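Local atomic coordinates of inositol dehydrogenase (Lactobacillus casei, PDB entry 4MKX), a protein that probably oxidises scyllo-inositol with NAD as the hydride acceptor, as expected of a sugar alcohol dehydrogenase of the Gfo/Idh/MocA family. Residues H32-N35 with I36-I40; E310-A313 with F314-I318. All blocks are in the same frame, centred on the assembly; numbering follows the deposited sequence.

Contact 1 of 2, residues H32-N35 with I36-I40; sequences HATN and IATKI
Thr38 turns its hydroxyl back onto the carbonyl of Thr34, one turn earlier in helix 27-38, and donates a short hydrogen bond of 2.6 Å from OG1 to Thr34 O. The donor stands above the carbonyl plane, 37° out of it. It gets there because OG1 sits between the backbone N and the carbonyl carbon of its own residue (chi1 59°). Thr38 N adds only a weak bond to the same oxygen, so the side chain supplies much of the grip on Thr34 O. The two threonines lie side by side and point the same way, while Thr34 OG1 itself is bonded to Lys30 O.

Asn35 O, the next carbonyl, takes Lys39 N at 2.8 Å and, weakly, Ile40 N at 3.1 Å. Ile40 CG1 packs against this oxygen at 3.4 Å, and the aliphatic part of Lys39 passes Asn35 OD1, with CD 3.7 Å away. Further up, the regular bond from Ile36 N to His32 O is flanked by the Ile36 side chain, whose CG1 comes within 3.2 Å of that oxygen.

Second-shell partners fix the polar ends. His32 ND1 and Asn35 ND2 both bond to Glu311 OE2, and His32 NE2 reaches Glu110 OE2.

In the beta-alpha-beta unit formed by strand 18-23, helix 27-38 and strand 43-49, probably the first of the Rossmann fold, Ile36 packs on Ile20 and Leu45, and Ala33 on Ile22 and Leu45. Thr34 meets Trp58 of helix 53-63, whereas Asn35 and Ile40 face helix 304-319.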
# COMPACT_ATOMS: atom_id res chain seq x y z
N HIS A 32 28.45 9.59 -13.21
CA HIS A 32 28.43 10.88 -13.89
C HIS A 32 29.12 10.80 -15.24
O HIS A 32 28.64 11.35 -16.23
CB HIS A 32 29.12 11.95 -13.04
CG HIS A 32 28.31 12.44 -11.88
ND1 HIS A 32 27.00 12.86 -12.00
CD2 HIS A 32 28.63 12.63 -10.58
CE1 HIS A 32 26.55 13.26 -10.83
NE2 HIS A 32 27.53 13.13 -9.94
N ALA A 33 30.27 10.14 -15.27
CA ALA A 33 31.07 10.06 -16.50
C ALA A 33 30.30 9.33 -17.59
O ALA A 33 30.25 9.78 -18.73
CB ALA A 33 32.39 9.37 -16.23
N THR A 34 29.71 8.19 -17.23
CA THR A 34 28.94 7.40 -18.19
C THR A 34 27.75 8.19 -18.70
O THR A 34 27.46 8.20 -19.90
CB THR A 34 28.46 6.09 -17.56
OG1 THR A 34 29.60 5.36 -17.09
CG2 THR A 34 27.70 5.23 -18.56
N ASN A 35 27.05 8.85 -17.79
CA ASN A 35 25.89 9.64 -18.18
C ASN A 35 26.25 10.77 -19.13
O ASN A 35 25.60 10.97 -20.16
CB ASN A 35 25.18 10.20 -16.95
CG ASN A 35 24.39 9.16 -16.20
OD1 ASN A 35 24.15 8.05 -16.69
ND2 ASN A 35 23.98 9.51 -14.99
N ILE A 36 27.31 11.51 -18.80
CA ILE A 36 27.73 12.63 -19.61
C ILE A 36 28.12 12.16 -21.01
O ILE A 36 27.80 12.81 -22.00
CB ILE A 36 28.90 13.38 -18.96
CG1 ILE A 36 28.42 14.15 -17.73
CG2 ILE A 36 29.56 14.34 -19.95
CD1 ILE A 36 29.53 14.49 -16.76
N ALA A 37 28.79 11.01 -21.08
CA ALA A 37 29.32 10.50 -22.34
C ALA A 37 28.23 9.95 -23.27
O ALA A 37 28.39 9.99 -24.49
CB ALA A 37 30.36 9.43 -22.08
N THR A 38 27.16 9.42 -22.70
CA THR A 38 26.18 8.66 -23.49
C THR A 38 24.75 9.22 -23.51
O THR A 38 24.02 9.03 -24.48
CB THR A 38 26.14 7.19 -23.02
OG1 THR A 38 25.79 7.12 -21.64
CG2 THR A 38 27.50 6.52 -23.23
N LYS A 39 24.35 9.90 -22.45
CA LYS A 39 22.94 10.24 -22.28
C LYS A 39 22.64 11.73 -22.28
O LYS A 39 21.52 12.14 -22.57
CB LYS A 39 22.40 9.61 -21.01
CG LYS A 39 22.39 8.09 -21.05
CD LYS A 39 22.01 7.51 -19.69
CE LYS A 39 22.23 6.01 -19.65
NZ LYS A 39 21.56 5.32 -20.79
N ILE A 40 23.63 12.55 -21.93
CA ILE A 40 23.36 13.96 -21.73
C ILE A 40 23.45 14.72 -23.06
O ILE A 40 24.42 14.57 -23.81
CB ILE A 40 24.32 14.58 -20.67
CG1 ILE A 40 24.09 13.91 -19.31
CG2 ILE A 40 24.11 16.08 -20.56
CD1 ILE A 40 22.68 14.07 -18.75

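Contact 2 of 2, residues E310-A313 with F314-I318; sequences EEQA and FVNSI
Gln312 and Asn316, one helical turn apart, join their side-chain amides by a hydrogen bond of 3.1 Å from Gln312 NE2 to Asn316 OD1. The donor stands 42° out of the plane of the Asn316 carbonyl, and the two amide planes are 29° apart. A bend at chi2 of Gln312 (66°) sets its amide beside that of Asn316, while OE1 accepts from Gln41 N. Were Asn316 replaced by an alanine, Gln312 NE2 would probably lose this acceptor and its amide be freer to turn.

Among the backbone bonds of helix 304-319, Asn316 N to Gln312 O is nearly straight at 2.9 Å. A second side-chain bond runs from Ser317 OG to Phe314 O at 2.6 Å, a hydroxyl capturing a carbonyl three residues back.

Apolar contacts gather on another face. Ile318 CD1 lies 3.8 Å above the Phe314 ring, offset toward its rim, and Phe314 also meets Phe85 with the ring planes nearly perpendicular. Val315 packs on Ile18 and Ile20.

The chemistry is thus mixed: Phe314, Val315 and Ile318 pack on the parallel sheet, the buried carboxylate of Glu311 is met by His32 and Asn35, and Gln312, braced by Asn316, accepts from the backbone at Gln41.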
# COMPACT_ATOMS: atom_id res chain seq x y z
N GLU A 310 20.08 16.42 -12.88
CA GLU A 310 21.00 17.47 -12.41
C GLU A 310 22.15 17.69 -13.39
O GLU A 310 22.62 18.81 -13.52
CB GLU A 310 21.53 17.21 -11.00
CG GLU A 310 22.65 16.18 -10.91
CD GLU A 310 23.16 15.95 -9.50
OE1 GLU A 310 22.89 16.79 -8.60
OE2 GLU A 310 23.83 14.92 -9.28
N GLU A 311 22.62 16.63 -14.05
CA GLU A 311 23.69 16.77 -15.03
C GLU A 311 23.18 17.59 -16.21
O GLU A 311 23.86 18.49 -16.69
CB GLU A 311 24.16 15.39 -15.51
CG GLU A 311 24.88 14.58 -14.44
CD GLU A 311 24.75 13.09 -14.68
OE1 GLU A 311 24.09 12.72 -15.66
OE2 GLU A 311 25.28 12.29 -13.88
N GLN A 312 21.98 17.28 -16.68
CA GLN A 312 21.42 18.01 -17.81
C GLN A 312 21.16 19.46 -17.45
O GLN A 312 21.38 20.37 -18.26
CB GLN A 312 20.14 17.35 -18.32
CG GLN A 312 19.67 17.88 -19.68
CD GLN A 312 20.64 17.54 -20.81
OE1 GLN A 312 20.74 16.38 -21.22
NE2 GLN A 312 21.35 18.54 -21.33
N ALA A 313 20.71 19.69 -16.22
CA ALA A 313 20.46 21.05 -15.77
C ALA A 313 21.74 21.88 -15.75
O ALA A 313 21.73 23.07 -16.07
CB ALA A 313 19.80 21.05 -14.39
N PHE A 314 22.86 21.26 -15.37
CA PHE A 314 24.13 21.97 -15.34
C PHE A 314 24.55 22.38 -16.75
O PHE A 314 24.91 23.54 -16.99
CB PHE A 314 25.20 21.11 -14.67
CG PHE A 314 26.58 21.69 -14.73
CD1 PHE A 314 26.93 22.80 -13.96
CD2 PHE A 314 27.54 21.11 -15.54
CE1 PHE A 314 28.21 23.33 -14.01
CE2 PHE A 314 28.83 21.64 -15.60
CZ PHE A 314 29.16 22.74 -14.83
N VAL A 315 24.46 21.44 -17.68
CA VAL A 315 24.81 21.71 -19.08
C VAL A 315 23.92 22.79 -19.68
O VAL A 315 24.41 23.72 -20.34
CB VAL A 315 24.76 20.42 -19.92
CG1 VAL A 315 24.88 20.74 -21.41
CG2 VAL A 315 25.88 19.48 -19.50
N ASN A 316 22.61 22.69 -19.46
CA ASN A 316 21.67 23.71 -19.94
C ASN A 316 21.88 25.08 -19.31
O ASN A 316 21.62 26.10 -19.94
CB ASN A 316 20.22 23.26 -19.76
CG ASN A 316 19.89 22.02 -20.56
OD1 ASN A 316 20.67 21.58 -21.40
ND2 ASN A 316 18.72 21.45 -20.30
N SER A 317 22.34 25.11 -18.06
CA SER A 317 22.57 26.38 -17.36
C SER A 317 23.66 27.20 -18.05
O SER A 317 23.60 28.43 -18.07
CB SER A 317 22.92 26.16 -15.88
OG SER A 317 24.26 25.72 -15.71
N ILE A 318 24.65 26.51 -18.59
CA ILE A 318 25.75 27.15 -19.30
C ILE A 318 25.29 27.60 -20.68
O ILE A 318 25.56 28.73 -21.09
CB ILE A 318 26.92 26.18 -19.47
CG1 ILE A 318 27.51 25.81 -18.11
CG2 ILE A 318 28.00 26.80 -20.38
CD1 ILE A 318 28.47 24.64 -18.16

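Overall arrangement
Contact 1 runs from helix 27-38 into the following loop; contact 2 stays within the later turns of helix 304-319. The two helices meet through the carboxylate of Glu311, which His32 and Asn35 share, and the contact centres lie about 12 Å apart. Both contacts reach strands 18-23, 83-86 and 106-109, while strand 43-49 adjoins contact 1. Contact 2 is the more buried, untouched by other subunits; contact 1 is partly exposed, with Thr38 packing on Gln41 of a second subunit. Each has a side-chain hydroxyl bonded to a backbone carbonyl of an earlier residue, and contact 2 adds an amide pair between side chains.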